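Local coordinates for beta-ketoacyl-[acyl-carrier-protein] synthase FabY (Pseudomonas aeruginosa, PDB 4CW4) that catalyses the condensation of acetyl-CoA with malonyl-ACP to give acetoacetyl-ACP, the primer that starts bacterial fatty acid synthesis, at residues 135-139 against 149-155; 194-198 against 595-599; 350-356 against 502-508; 379-385 against 571-575; 612-616 against 626-630. All coordinates share one frame. Numbering follows the deposited sequence.

Contact 1: 135-139 against 149-155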
# COMPACT_ATOMS: atom_id res chain seq x y z
N ALA A 135 27.80 -0.84 34.48
CA ALA A 135 28.90 -0.38 35.31
C ALA A 135 28.92 -1.01 36.70
O ALA A 135 29.97 -1.12 37.32
CB ALA A 135 28.88 1.14 35.42
N ASN A 136 27.75 -1.45 37.18
CA ASN A 136 27.62 -1.92 38.54
C ASN A 136 27.94 -3.41 38.64
O ASN A 136 28.19 -3.88 39.74
CB ASN A 136 26.20 -1.62 39.05
CG ASN A 136 26.10 -1.56 40.55
OD1 ASN A 136 25.62 -2.50 41.20
ND2 ASN A 136 26.54 -0.45 41.13
N TRP A 137 27.94 -4.13 37.51
CA TRP A 137 28.26 -5.56 37.51
C TRP A 137 29.74 -5.82 37.79
O TRP A 137 30.62 -5.10 37.31
CB TRP A 137 27.89 -6.23 36.16
CG TRP A 137 26.42 -6.29 35.84
CD1 TRP A 137 25.41 -5.63 36.47
CD2 TRP A 137 25.81 -7.09 34.81
NE1 TRP A 137 24.20 -5.96 35.89
CE2 TRP A 137 24.42 -6.85 34.87
CE3 TRP A 137 26.30 -7.97 33.85
CZ2 TRP A 137 23.52 -7.46 34.00
CZ3 TRP A 137 25.40 -8.58 32.99
CH2 TRP A 137 24.03 -8.32 33.07
N SER A 138 30.00 -6.88 38.56
CA SER A 138 31.34 -7.39 38.79
C SER A 138 31.67 -8.44 37.75
O SER A 138 30.82 -9.26 37.44
CB SER A 138 31.40 -8.12 40.15
OG SER A 138 31.15 -7.27 41.23
N ILE A 139 32.91 -8.44 37.27
CA ILE A 139 33.40 -9.47 36.35
C ILE A 139 34.76 -9.94 36.80
O ILE A 139 35.62 -9.11 37.15
CB ILE A 139 33.62 -8.92 34.93
CG1 ILE A 139 32.50 -7.98 34.53
CG2 ILE A 139 33.75 -10.07 33.93
CD1 ILE A 139 31.16 -8.66 34.31
N VAL A 149 30.32 -13.47 36.81
CA VAL A 149 29.61 -12.21 36.91
C VAL A 149 28.81 -12.14 38.20
O VAL A 149 28.18 -13.12 38.58
CB VAL A 149 28.61 -12.07 35.75
CG1 VAL A 149 27.92 -10.73 35.78
CG2 VAL A 149 29.35 -12.27 34.43
N SER A 150 28.83 -11.00 38.86
CA SER A 150 27.95 -10.75 40.00
C SER A 150 27.28 -9.42 39.87
O SER A 150 27.86 -8.46 39.38
CB SER A 150 28.70 -10.81 41.34
OG SER A 150 29.23 -12.09 41.54
N ILE A 151 26.02 -9.39 40.29
CA ILE A 151 25.15 -8.24 40.15
C ILE A 151 24.84 -7.73 41.55
O ILE A 151 24.56 -8.51 42.46
CB ILE A 151 23.86 -8.63 39.40
CG1 ILE A 151 24.20 -8.99 37.95
CG2 ILE A 151 22.84 -7.51 39.47
CD1 ILE A 151 23.03 -9.56 37.15
N HIS A 152 24.87 -6.41 41.71
CA HIS A 152 24.74 -5.78 43.04
C HIS A 152 23.56 -4.82 43.14
O HIS A 152 23.23 -4.36 44.25
CB HIS A 152 26.02 -5.02 43.36
CG HIS A 152 27.24 -5.84 43.16
ND1 HIS A 152 27.62 -6.82 44.05
CD2 HIS A 152 28.12 -5.91 42.13
CE1 HIS A 152 28.71 -7.41 43.60
NE2 HIS A 152 29.04 -6.88 42.44
N GLU A 153 22.94 -4.55 42.00
CA GLU A 153 21.90 -3.54 41.86
C GLU A 153 20.73 -4.22 41.15
O GLU A 153 20.94 -5.17 40.40
CB GLU A 153 22.41 -2.44 40.94
CG GLU A 153 22.28 -1.03 41.44
CD GLU A 153 22.47 -0.02 40.31
OE1 GLU A 153 23.45 -0.14 39.55
OE2 GLU A 153 21.62 0.89 40.17
N ARG A 154 19.51 -3.73 41.37
CA ARG A 154 18.36 -4.21 40.60
C ARG A 154 18.62 -3.99 39.12
O ARG A 154 19.09 -2.94 38.71
CB ARG A 154 17.07 -3.48 40.99
CG ARG A 154 15.83 -4.04 40.28
CD ARG A 154 14.60 -3.18 40.49
NE ARG A 154 14.25 -2.99 41.90
CZ ARG A 154 13.26 -2.21 42.32
NH1 ARG A 154 12.52 -1.52 41.45
NH2 ARG A 154 13.02 -2.09 43.62
N CYS A 155 18.29 -4.98 38.30
CA CYS A 155 18.30 -4.75 36.87
C CYS A 155 17.27 -5.62 36.21
O CYS A 155 16.67 -6.49 36.84
CB CYS A 155 19.67 -5.00 36.29
SG CYS A 155 20.19 -6.67 36.46
O HOH W 1 25.05 -4.76 39.87
O HOH W 2 24.64 -1.36 43.90
O HOH W 3 22.54 -4.38 38.41

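Contact 2: 194-198 against 595-599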
# COMPACT_ATOMS: atom_id res chain seq x y z
N MET A 194 1.16 -17.74 -0.87
CA MET A 194 -0.25 -17.79 -1.22
C MET A 194 -0.52 -17.03 -2.51
O MET A 194 -1.32 -17.47 -3.32
CB MET A 194 -1.11 -17.26 -0.07
CG MET A 194 -1.18 -18.24 1.10
SD MET A 194 -2.06 -17.68 2.56
CE MET A 194 -3.67 -17.27 1.88
N SER A 195 0.18 -15.93 -2.72
CA SER A 195 -0.01 -15.14 -3.93
C SER A 195 0.44 -15.93 -5.15
O SER A 195 -0.24 -15.97 -6.17
CB SER A 195 0.74 -13.80 -3.87
OG SER A 195 0.43 -13.01 -5.01
N VAL A 196 1.62 -16.55 -5.06
CA VAL A 196 2.16 -17.32 -6.17
C VAL A 196 1.21 -18.48 -6.52
O VAL A 196 0.89 -18.72 -7.68
CB VAL A 196 3.59 -17.83 -5.83
CG1 VAL A 196 4.07 -18.91 -6.79
CG2 VAL A 196 4.56 -16.65 -5.79
N VAL A 197 0.76 -19.20 -5.50
CA VAL A 197 -0.11 -20.36 -5.73
C VAL A 197 -1.50 -19.97 -6.24
O VAL A 197 -2.05 -20.60 -7.16
CB VAL A 197 -0.16 -21.24 -4.46
CG1 VAL A 197 -1.16 -22.33 -4.59
CG2 VAL A 197 1.23 -21.79 -4.16
N ALA A 198 -2.06 -18.90 -5.69
CA ALA A 198 -3.34 -18.38 -6.16
C ALA A 198 -3.26 -17.84 -7.58
O ALA A 198 -4.19 -18.01 -8.36
CB ALA A 198 -3.85 -17.30 -5.21
N GLU A 595 0.84 -27.65 -10.76
CA GLU A 595 1.96 -27.10 -11.54
C GLU A 595 2.13 -25.59 -11.36
O GLU A 595 1.93 -24.78 -12.26
CB GLU A 595 1.85 -27.49 -13.02
CG GLU A 595 3.16 -27.34 -13.81
CD GLU A 595 4.25 -28.33 -13.42
OE1 GLU A 595 3.96 -29.32 -12.70
OE2 GLU A 595 5.42 -28.11 -13.83
N ILE A 596 2.53 -25.23 -10.15
CA ILE A 596 2.68 -23.84 -9.79
C ILE A 596 3.80 -23.21 -10.62
O ILE A 596 4.89 -23.78 -10.76
CB ILE A 596 2.97 -23.70 -8.27
CG1 ILE A 596 1.84 -24.32 -7.46
CG2 ILE A 596 3.20 -22.24 -7.90
CD1 ILE A 596 0.46 -23.82 -7.79
N ILE A 597 3.52 -22.03 -11.15
CA ILE A 597 4.49 -21.29 -11.95
C ILE A 597 5.36 -20.45 -11.03
O ILE A 597 4.87 -19.59 -10.32
CB ILE A 597 3.77 -20.35 -12.95
CG1 ILE A 597 2.80 -21.16 -13.83
CG2 ILE A 597 4.81 -19.60 -13.79
CD1 ILE A 597 1.73 -20.32 -14.53
N TYR A 598 6.66 -20.69 -11.07
CA TYR A 598 7.62 -19.91 -10.31
C TYR A 598 8.92 -19.89 -11.10
O TYR A 598 9.77 -20.78 -10.97
CB TYR A 598 7.86 -20.46 -8.90
CG TYR A 598 8.80 -19.59 -8.08
CD1 TYR A 598 8.41 -18.33 -7.65
CD2 TYR A 598 10.08 -20.02 -7.74
CE1 TYR A 598 9.26 -17.52 -6.93
CE2 TYR A 598 10.93 -19.22 -7.01
CZ TYR A 598 10.52 -17.97 -6.61
OH TYR A 598 11.36 -17.16 -5.88
N ASN A 599 9.06 -18.87 -11.93
CA ASN A 599 10.09 -18.84 -12.97
C ASN A 599 11.33 -18.02 -12.60
O ASN A 599 11.93 -17.37 -13.48
CB ASN A 599 9.47 -18.31 -14.26
CG ASN A 599 10.19 -18.77 -15.50
OD1 ASN A 599 10.61 -19.92 -15.60
ND2 ASN A 599 10.36 -17.86 -16.46

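Contact 3: 350-356 against 502-508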
# COMPACT_ATOMS: atom_id res chain seq x y z
N ARG A 350 -18.89 -21.06 14.59
CA ARG A 350 -19.91 -20.02 14.45
C ARG A 350 -19.39 -18.69 15.00
O ARG A 350 -20.17 -17.83 15.42
CB ARG A 350 -21.20 -20.44 15.14
CG ARG A 350 -21.84 -21.67 14.49
CD ARG A 350 -23.06 -22.14 15.25
NE ARG A 350 -24.13 -21.15 15.23
CZ ARG A 350 -25.26 -21.24 15.91
NH1 ARG A 350 -25.51 -22.28 16.69
NH2 ARG A 350 -26.15 -20.25 15.83
N ALA A 351 -18.07 -18.49 14.96
CA ALA A 351 -17.52 -17.24 15.50
C ALA A 351 -17.98 -16.03 14.69
O ALA A 351 -18.10 -14.93 15.23
CB ALA A 351 -16.02 -17.29 15.54
N SER A 352 -18.23 -16.25 13.40
CA SER A 352 -18.60 -15.18 12.48
C SER A 352 -20.08 -15.27 12.13
O SER A 352 -20.52 -16.19 11.43
CB SER A 352 -17.73 -15.24 11.24
OG SER A 352 -17.93 -14.08 10.45
N ARG A 353 -20.83 -14.29 12.65
CA ARG A 353 -22.30 -14.27 12.64
C ARG A 353 -22.83 -12.95 12.06
O ARG A 353 -23.43 -12.14 12.79
CB ARG A 353 -22.79 -14.42 14.09
CG ARG A 353 -22.58 -15.81 14.67
CD ARG A 353 -22.55 -15.78 16.20
NE ARG A 353 -22.46 -17.08 16.86
CZ ARG A 353 -23.48 -17.77 17.36
NH1 ARG A 353 -24.73 -17.31 17.24
NH2 ARG A 353 -23.26 -18.93 17.97
N PRO A 354 -22.52 -12.66 10.79
CA PRO A 354 -23.01 -11.41 10.18
C PRO A 354 -24.52 -11.23 10.37
O PRO A 354 -25.27 -12.16 10.13
CB PRO A 354 -22.67 -11.59 8.69
CG PRO A 354 -21.58 -12.61 8.66
CD PRO A 354 -21.88 -13.54 9.82
N PHE A 355 -24.93 -10.05 10.81
CA PHE A 355 -26.33 -9.67 10.98
C PHE A 355 -27.08 -10.41 12.08
O PHE A 355 -28.26 -10.15 12.28
CB PHE A 355 -27.08 -9.71 9.64
CG PHE A 355 -26.49 -8.77 8.63
CD1 PHE A 355 -26.61 -7.40 8.78
CD2 PHE A 355 -25.75 -9.26 7.58
CE1 PHE A 355 -26.00 -6.54 7.89
CE2 PHE A 355 -25.15 -8.41 6.68
CZ PHE A 355 -25.29 -7.05 6.82
N GLY A 356 -26.39 -11.28 12.82
CA GLY A 356 -26.96 -11.92 13.98
C GLY A 356 -26.47 -11.30 15.27
O GLY A 356 -25.72 -10.33 15.23
N ILE A 502 -26.69 -17.23 5.59
CA ILE A 502 -25.81 -16.92 6.72
C ILE A 502 -26.09 -18.01 7.75
O ILE A 502 -26.92 -17.86 8.65
CB ILE A 502 -26.07 -15.51 7.30
CG1 ILE A 502 -26.07 -14.47 6.17
CG2 ILE A 502 -25.01 -15.21 8.36
CD1 ILE A 502 -26.31 -13.05 6.63
N LYS A 503 -25.42 -19.15 7.60
CA LYS A 503 -25.83 -20.36 8.33
C LYS A 503 -25.42 -20.36 9.78
O LYS A 503 -25.92 -21.16 10.57
CB LYS A 503 -25.31 -21.61 7.62
CG LYS A 503 -25.89 -21.77 6.26
CD LYS A 503 -25.39 -23.01 5.55
CE LYS A 503 -25.95 -23.02 4.17
NZ LYS A 503 -24.94 -23.42 3.20
N THR A 504 -24.52 -19.45 10.15
CA THR A 504 -24.03 -19.37 11.51
C THR A 504 -24.98 -18.66 12.47
O THR A 504 -24.78 -18.74 13.69
CB THR A 504 -22.71 -18.63 11.54
OG1 THR A 504 -22.89 -17.36 10.89
CG2 THR A 504 -21.63 -19.41 10.82
N ILE A 505 -25.99 -17.97 11.96
CA ILE A 505 -26.93 -17.24 12.82
C ILE A 505 -28.25 -17.98 12.95
O ILE A 505 -28.65 -18.74 12.05
CB ILE A 505 -27.15 -15.76 12.36
CG1 ILE A 505 -27.99 -15.68 11.08
CG2 ILE A 505 -25.80 -15.07 12.18
CD1 ILE A 505 -28.36 -14.25 10.70
N ASP A 506 -28.94 -17.76 14.06
CA ASP A 506 -30.23 -18.40 14.27
C ASP A 506 -31.37 -17.55 13.85
O ASP A 506 -32.47 -18.04 13.57
CB ASP A 506 -30.38 -18.78 15.72
CG ASP A 506 -29.53 -19.95 16.07
OD1 ASP A 506 -29.62 -20.93 15.31
OD2 ASP A 506 -28.75 -19.88 17.03
N LYS A 507 -31.11 -16.26 13.86
CA LYS A 507 -32.01 -15.26 13.35
C LYS A 507 -31.26 -13.95 13.33
O LYS A 507 -30.20 -13.78 13.95
CB LYS A 507 -33.26 -15.14 14.20
CG LYS A 507 -33.17 -14.26 15.42
CD LYS A 507 -34.54 -13.71 15.78
CE LYS A 507 -34.40 -12.51 16.70
NZ LYS A 507 -33.43 -12.82 17.78
N VAL A 508 -31.83 -13.01 12.60
CA VAL A 508 -31.24 -11.70 12.44
C VAL A 508 -31.42 -10.92 13.75
O VAL A 508 -32.49 -11.00 14.37
CB VAL A 508 -31.90 -11.01 11.23
CG1 VAL A 508 -31.50 -9.57 11.14
CG2 VAL A 508 -31.55 -11.77 9.95
O HOH W 4 -28.00 -22.04 18.13
O HOH W 5 -27.71 -17.65 18.43

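Contact 4: 379-385 against 571-575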
# COMPACT_ATOMS: atom_id res chain seq x y z
N LEU A 379 -13.26 -11.70 -27.04
CA LEU A 379 -13.95 -12.19 -28.23
C LEU A 379 -12.96 -12.87 -29.17
O LEU A 379 -13.18 -13.98 -29.66
CB LEU A 379 -14.64 -11.02 -28.94
CG LEU A 379 -15.68 -11.36 -30.02
CD1 LEU A 379 -17.03 -11.71 -29.37
CD2 LEU A 379 -15.82 -10.21 -31.02
N ARG A 380 -11.85 -12.18 -29.42
CA ARG A 380 -10.80 -12.67 -30.30
C ARG A 380 -10.22 -14.02 -29.84
O ARG A 380 -9.94 -14.88 -30.66
CB ARG A 380 -9.67 -11.64 -30.43
CG ARG A 380 -8.70 -11.96 -31.54
CD ARG A 380 -7.36 -11.27 -31.42
NE ARG A 380 -7.47 -9.86 -31.11
CZ ARG A 380 -6.46 -9.13 -30.63
NH1 ARG A 380 -5.27 -9.68 -30.43
NH2 ARG A 380 -6.64 -7.86 -30.35
N LEU A 381 -10.04 -14.18 -28.53
CA LEU A 381 -9.34 -15.35 -28.00
C LEU A 381 -10.25 -16.48 -27.62
O LEU A 381 -9.78 -17.56 -27.27
CB LEU A 381 -8.52 -14.98 -26.76
CG LEU A 381 -7.43 -13.94 -26.96
CD1 LEU A 381 -6.68 -13.74 -25.64
CD2 LEU A 381 -6.49 -14.33 -28.07
N GLY A 382 -11.56 -16.26 -27.69
CA GLY A 382 -12.49 -17.28 -27.21
C GLY A 382 -12.45 -17.44 -25.68
O GLY A 382 -12.73 -18.54 -25.16
N ALA A 383 -12.08 -16.38 -24.97
CA ALA A 383 -12.03 -16.43 -23.50
C ALA A 383 -13.44 -16.58 -22.94
O ALA A 383 -14.40 -15.99 -23.45
CB ALA A 383 -11.43 -15.15 -22.96
N ASP A 384 -13.56 -17.40 -21.91
CA ASP A 384 -14.83 -17.57 -21.26
C ASP A 384 -15.20 -16.29 -20.51
O ASP A 384 -14.35 -15.43 -20.24
CB ASP A 384 -14.79 -18.77 -20.29
CG ASP A 384 -16.14 -19.46 -20.11
OD1 ASP A 384 -17.19 -18.90 -20.50
OD2 ASP A 384 -16.15 -20.57 -19.55
N ILE A 385 -16.47 -16.17 -20.18
CA ILE A 385 -16.97 -15.02 -19.44
C ILE A 385 -17.69 -15.50 -18.20
O ILE A 385 -18.71 -16.17 -18.28
CB ILE A 385 -17.88 -14.14 -20.32
CG1 ILE A 385 -17.03 -13.48 -21.43
CG2 ILE A 385 -18.57 -13.06 -19.49
CD1 ILE A 385 -17.84 -12.82 -22.53
N TYR A 571 -16.54 -16.51 -31.99
CA TYR A 571 -16.13 -16.55 -30.58
C TYR A 571 -16.62 -17.82 -29.89
O TYR A 571 -15.86 -18.50 -29.20
CB TYR A 571 -16.66 -15.31 -29.89
CG TYR A 571 -16.71 -15.39 -28.38
CD1 TYR A 571 -15.55 -15.36 -27.62
CD2 TYR A 571 -17.92 -15.48 -27.72
CE1 TYR A 571 -15.60 -15.42 -26.24
CE2 TYR A 571 -17.97 -15.55 -26.35
CZ TYR A 571 -16.81 -15.52 -25.62
OH TYR A 571 -16.89 -15.58 -24.25
N VAL A 572 -17.88 -18.17 -30.10
CA VAL A 572 -18.44 -19.37 -29.47
C VAL A 572 -17.66 -20.62 -29.86
O VAL A 572 -17.39 -21.48 -29.02
CB VAL A 572 -19.94 -19.54 -29.82
CG1 VAL A 572 -20.45 -20.96 -29.54
CG2 VAL A 572 -20.74 -18.53 -29.03
N GLU A 573 -17.29 -20.72 -31.14
CA GLU A 573 -16.50 -21.86 -31.57
C GLU A 573 -15.15 -21.94 -30.84
O GLU A 573 -14.76 -23.01 -30.38
CB GLU A 573 -16.29 -21.84 -33.08
CG GLU A 573 -17.56 -22.05 -33.88
CD GLU A 573 -18.31 -23.29 -33.46
OE1 GLU A 573 -17.84 -24.38 -33.83
OE2 GLU A 573 -19.33 -23.17 -32.74
N LYS A 574 -14.42 -20.83 -30.77
CA LYS A 574 -13.12 -20.83 -30.09
C LYS A 574 -13.31 -21.13 -28.61
O LYS A 574 -12.50 -21.83 -28.00
CB LYS A 574 -12.43 -19.48 -30.24
CG LYS A 574 -11.93 -19.17 -31.64
CD LYS A 574 -11.25 -17.82 -31.67
CE LYS A 574 -10.97 -17.36 -33.09
NZ LYS A 574 -10.67 -15.89 -33.14
N ARG A 575 -14.40 -20.64 -28.04
CA ARG A 575 -14.63 -20.82 -26.63
C ARG A 575 -14.92 -22.28 -26.27
O ARG A 575 -14.67 -22.69 -25.13
CB ARG A 575 -15.75 -19.91 -26.16
CG ARG A 575 -16.05 -20.04 -24.68
CD ARG A 575 -16.99 -18.96 -24.23
NE ARG A 575 -18.37 -19.23 -24.61
CZ ARG A 575 -19.39 -18.46 -24.24
NH1 ARG A 575 -19.16 -17.36 -23.54
NH2 ARG A 575 -20.62 -18.80 -24.54
O HOH W 6 -13.38 -15.14 -32.23

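Contact 5: 612-616 against 626-630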
# COMPACT_ATOMS: atom_id res chain seq x y z
N VAL A 612 15.03 0.99 -28.82
CA VAL A 612 14.20 2.17 -28.63
C VAL A 612 14.32 3.06 -29.86
O VAL A 612 15.41 3.40 -30.26
CB VAL A 612 14.64 2.98 -27.38
CG1 VAL A 612 13.74 4.18 -27.21
CG2 VAL A 612 14.63 2.11 -26.13
N SER A 613 13.17 3.42 -30.43
CA SER A 613 13.12 4.47 -31.44
C SER A 613 12.11 5.54 -31.06
O SER A 613 11.47 5.47 -30.02
CB SER A 613 12.76 3.89 -32.83
OG SER A 613 11.38 3.57 -32.91
N ALA A 614 11.96 6.54 -31.92
CA ALA A 614 10.98 7.59 -31.70
C ALA A 614 9.56 7.13 -32.00
O ALA A 614 8.61 7.86 -31.73
CB ALA A 614 11.32 8.82 -32.55
N GLU A 615 9.41 5.92 -32.55
CA GLU A 615 8.10 5.35 -32.87
C GLU A 615 7.67 4.17 -31.99
O GLU A 615 6.48 3.96 -31.80
CB GLU A 615 8.05 4.89 -34.33
CG GLU A 615 8.16 6.02 -35.34
CD GLU A 615 9.57 6.55 -35.49
OE1 GLU A 615 10.51 5.72 -35.59
OE2 GLU A 615 9.75 7.79 -35.49
N GLN A 616 8.63 3.38 -31.49
CA GLN A 616 8.27 2.16 -30.78
C GLN A 616 9.47 1.62 -30.00
O GLN A 616 10.61 2.05 -30.20
CB GLN A 616 7.75 1.09 -31.76
CG GLN A 616 8.78 0.59 -32.75
CD GLN A 616 8.22 -0.45 -33.70
OE1 GLN A 616 7.09 -0.35 -34.15
NE2 GLN A 616 9.01 -1.48 -33.99
N LEU A 626 6.06 -2.39 -28.77
CA LEU A 626 5.33 -1.42 -27.98
C LEU A 626 5.33 -0.14 -28.81
O LEU A 626 6.35 0.54 -28.90
CB LEU A 626 6.03 -1.20 -26.63
CG LEU A 626 5.30 -0.40 -25.56
CD1 LEU A 626 6.06 -0.48 -24.24
CD2 LEU A 626 5.09 1.05 -25.95
N VAL A 627 4.19 0.16 -29.44
CA VAL A 627 4.07 1.35 -30.28
C VAL A 627 3.47 2.46 -29.44
O VAL A 627 2.44 2.24 -28.83
CB VAL A 627 3.17 1.08 -31.49
CG1 VAL A 627 3.13 2.28 -32.43
CG2 VAL A 627 3.65 -0.17 -32.22
N TYR A 628 4.10 3.62 -29.40
CA TYR A 628 3.63 4.72 -28.57
C TYR A 628 2.24 5.12 -29.03
O TYR A 628 1.99 5.24 -30.23
CB TYR A 628 4.56 5.93 -28.67
CG TYR A 628 6.02 5.62 -28.40
CD1 TYR A 628 6.43 4.91 -27.29
CD2 TYR A 628 7.00 6.05 -29.29
CE1 TYR A 628 7.75 4.64 -27.05
CE2 TYR A 628 8.33 5.77 -29.07
CZ TYR A 628 8.70 5.06 -27.94
OH TYR A 628 10.03 4.78 -27.71
N LYS A 629 1.34 5.33 -28.08
CA LYS A 629 -0.05 5.64 -28.41
C LYS A 629 -0.28 7.10 -28.76
O LYS A 629 0.18 8.00 -28.06
CB LYS A 629 -0.97 5.19 -27.26
CG LYS A 629 -1.16 3.68 -27.21
CD LYS A 629 -2.10 3.25 -26.10
CE LYS A 629 -2.59 1.82 -26.28
NZ LYS A 629 -1.57 0.79 -25.95
N LYS A 630 -0.98 7.31 -29.86
CA LYS A 630 -1.38 8.65 -30.28
C LYS A 630 -2.34 9.24 -29.25
O LYS A 630 -3.31 8.59 -28.85
CB LYS A 630 -2.05 8.59 -31.66
CG LYS A 630 -2.63 9.92 -32.15
CD LYS A 630 -1.53 10.87 -32.61
CE LYS A 630 -2.09 12.08 -33.38
NZ LYS A 630 -2.80 13.07 -32.51

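Contact 1: 135-139 against 149-155
The indole of Trp-137 is the main bump of this antiparallel beta hairpin and fills the hollow lined by Val-149, Ile-151 and Cys-155. Strands 138-141 and 147-151 form a sheet with 120-124, far from the active site. CG1 of Ile-151 sits over the five-membered ring of Trp-137, 3.7 Å from its centroid, as a CH-pi contact. Val-149 CG1 reaches Trp-137 CE3 at 3.7 Å, and Cys-155 SG lies at the ring edge, 4.1 Å from Trp-137 NE1. Ser-138 N bonds Ser-150 O (2.8 Å), and Ser-150 N bonds Ser-138 O (3.0 Å). The His-152 ring turns its edge to Ser-138 and Asn-136, and NE2 makes a very short 2.5 Å hydrogen bond with Ser-138 OG. Water 1 fills the gap between Asn-136 OD1 (2.7 Å) and His-152 N (2.5 Å). Water 3 takes a weak bond from Trp-137 NE1 and donates to Glu-153 O. Apolar packing thus stays with the Trp-137 face, Val-149 and Ile-151; the indole nitrogen and His-152 side are polar and hydrated.

Contact 2: 194-198 against 595-599
Helix 190-204 presents one apolar patch to the chain that follows helix 565-590. Val-196 is the first residue to touch. Its CA-CB bond points toward the loop, and Val-196 CG1 packs 3.6 Å from Ile-596 CG2. The same Val-196 CG1 lies 3.7 Å from Ile-597 O and 4.5 Å from Tyr-598 CD1. Val-197 follows, with CG1 3.9 Å from Ile-596 CD1. Ile-596 therefore rests on two consecutive valines. Ala-198 points away from the loop and touches strand 366-374, and its N closes a helical turn on Met-194 O at 2.9 Å. No hydrogen bond joins the two segments. Polar links lie just beyond, where Thr-200 OG1 bonds Ile-597 N and Arg-204 bonds Glu-595 O. Tyr-598 meets the rings of Tyr-183, His-188 and Tyr-271, while Asn-599 packs on Phe-399 of the second subunit. A C-terminal segment without regular structure thus crosses one side of helix 190-204 of the thiolase-like ketosynthase fold. One side of that helix packs on the central sheet, and another receives the loop.

Contact 3: 350-356 against 502-508
Two irregular loops meet here, each with a beta turn: type II at 353-356 and type I at 502-505. The charged contact comes from Arg-350. Its NH2 forms a salt bridge with Asp-506 OD2 at 2.9 Å in the conformer given. Hydrogen bonds add to it. Arg-350 NE and NH2 both donate to Thr-504 O, at 2.9 and 3.0 Å, and Thr-504 OG1 donates to Ser-352 O at 2.7 Å. Two waters complete the polar side. Water 4 joins Arg-350 NH1 to Asp-506 OD2, and water 5 joins Arg-353 NH1 to the same OD2. The apolar contacts centre on two isoleucines. Ile-502 CG2 meets Pro-354 CD at 3.8 Å, and Ile-502 CD1 meets the edge of the Phe-355 ring at CD2, 3.9 Å away. Ile-505 CG2 packs on Arg-353 CB (3.6 Å) and Gly-356 CA (3.8 Å). A CB on Gly-356 would clash with that methyl. Phe-355 and Ser-352 have side chains about 7 Å from those of His-439 and His-477, respectively, the predicted catalytic histidines. The loop beside them is thus held by the Arg-350 salt bridge and hydrogen bonds to backbone carbonyls at its start, and by close apolar packing at its turn.

Contact 4: 379-385 against 571-575
A Schellman motif ends helix 375-381 at this contact, and helix 565-590 packs against that end. Gly-382 has the positive phi of the motif. Its CA fits close to the second helix, 3.7 Å from Lys-574 CB and 3.6 Å from Tyr-571 CD1, and a CB there would clash with Lys-574. Several carbonyls at the helix end are met from the second helix, directly or through water. Arg-380 O accepts from Lys-574 NZ at 2.8 Å. Leu-379 O accepts from water 6 at 2.8 Å, and that water takes a hydrogen bond from Lys-574 NZ at 3.0 Å. Leu-379 O also takes a weak bond from Gly-382 N at 3.4 Å. Gly-382 O is met by Thr-578 OG1, and also by a CA-H...O contact from Arg-575 CA at 3.3 Å. Ala-383 O accepts from Tyr-571 OH at 2.6 Å. Arg-575 NH1 has its main partner in Glu-556, a salt bridge, and makes a weak bond to Tyr-571 OH. Asp-384 OD1 accepts from Ile-385 N at 2.8 Å and forms a salt bridge with Arg-579. The ion pair of Asp-384 OD1 with Arg-575 NH1 is long, 3.9 Å, and no N-H points at the oxygen. Apolar groups border the tyrosine. Leu-379 CD1 lies 3.7 Å from Tyr-571 CB, and Ile-385 CD1 lies 4.2 Å from Tyr-571 CZ.

Contact 5: 612-616 against 626-630
This contact belongs to a small three-stranded antiparallel sheet near the C-terminus. It joins the turn between strands 611-612 and 616-618 to the end strand 626-627. Ser-613 shapes the turn. Its OG accepts from Glu-615 N and from Gln-616 N, each at 3.1 Å, giving an ST turn and an ST motif. Ser-613 N bonds Gln-616 O at 2.9 Å and closes the turn. Gln-616 and Val-627 form a non-hydrogen-bonded pair with CA atoms 4.3 Å apart. Their side chains share a face, and Gln-616 OE1 lies 3.9 Å from Val-627 CG2. Beyond the pair, Tyr-628 N gives a weak hydrogen bond to Glu-615 O at 3.4 Å. The Tyr-628 ring then lies across the turn. One ring face covers Gln-616 CA, while Ala-614 O lies near the ring plane, 3.4 Å from Tyr-628 CE2. At the tip, Tyr-628 OH donates to Ser-613 O at 2.8 Å, and Val-612 CG1 lies 3.8 Å from the same OH. The second subunit packs here too: its Ala-415 meets Tyr-628, its Leu-412 meets Leu-626 and its Ala-460 meets Val-612. Cross-segment hydrogen bonding thus rests on backbone carbonyls of the turn, with one bond from the Tyr-628 hydroxyl and a weak one from its amide, so the tyrosine, more than strand pairing, ties the turn to 626-630.

Overall arrangement
Contacts 1 and 5 are surface contacts between segments close in sequence, each within a small antiparallel sheet. Their centres lie 72 Å apart. Contact 1 is far from the chain's centre, while contact 5 adjoins the second subunit. Contacts 2, 3 and 4 are partly buried and join distant parts of the chain. Contact 2, the nearest to the centre, has no hydrogen bond between its segments and rests on apolar side chains. Contact 3, on the opposite side of the centre from contact 2, mixes a salt bridge with apolar packing near the predicted catalytic histidines. Contact 4 relies on side-chain donors to backbone carbonyls. Helix 565-590 of contact 4 leads into the loop of contact 2.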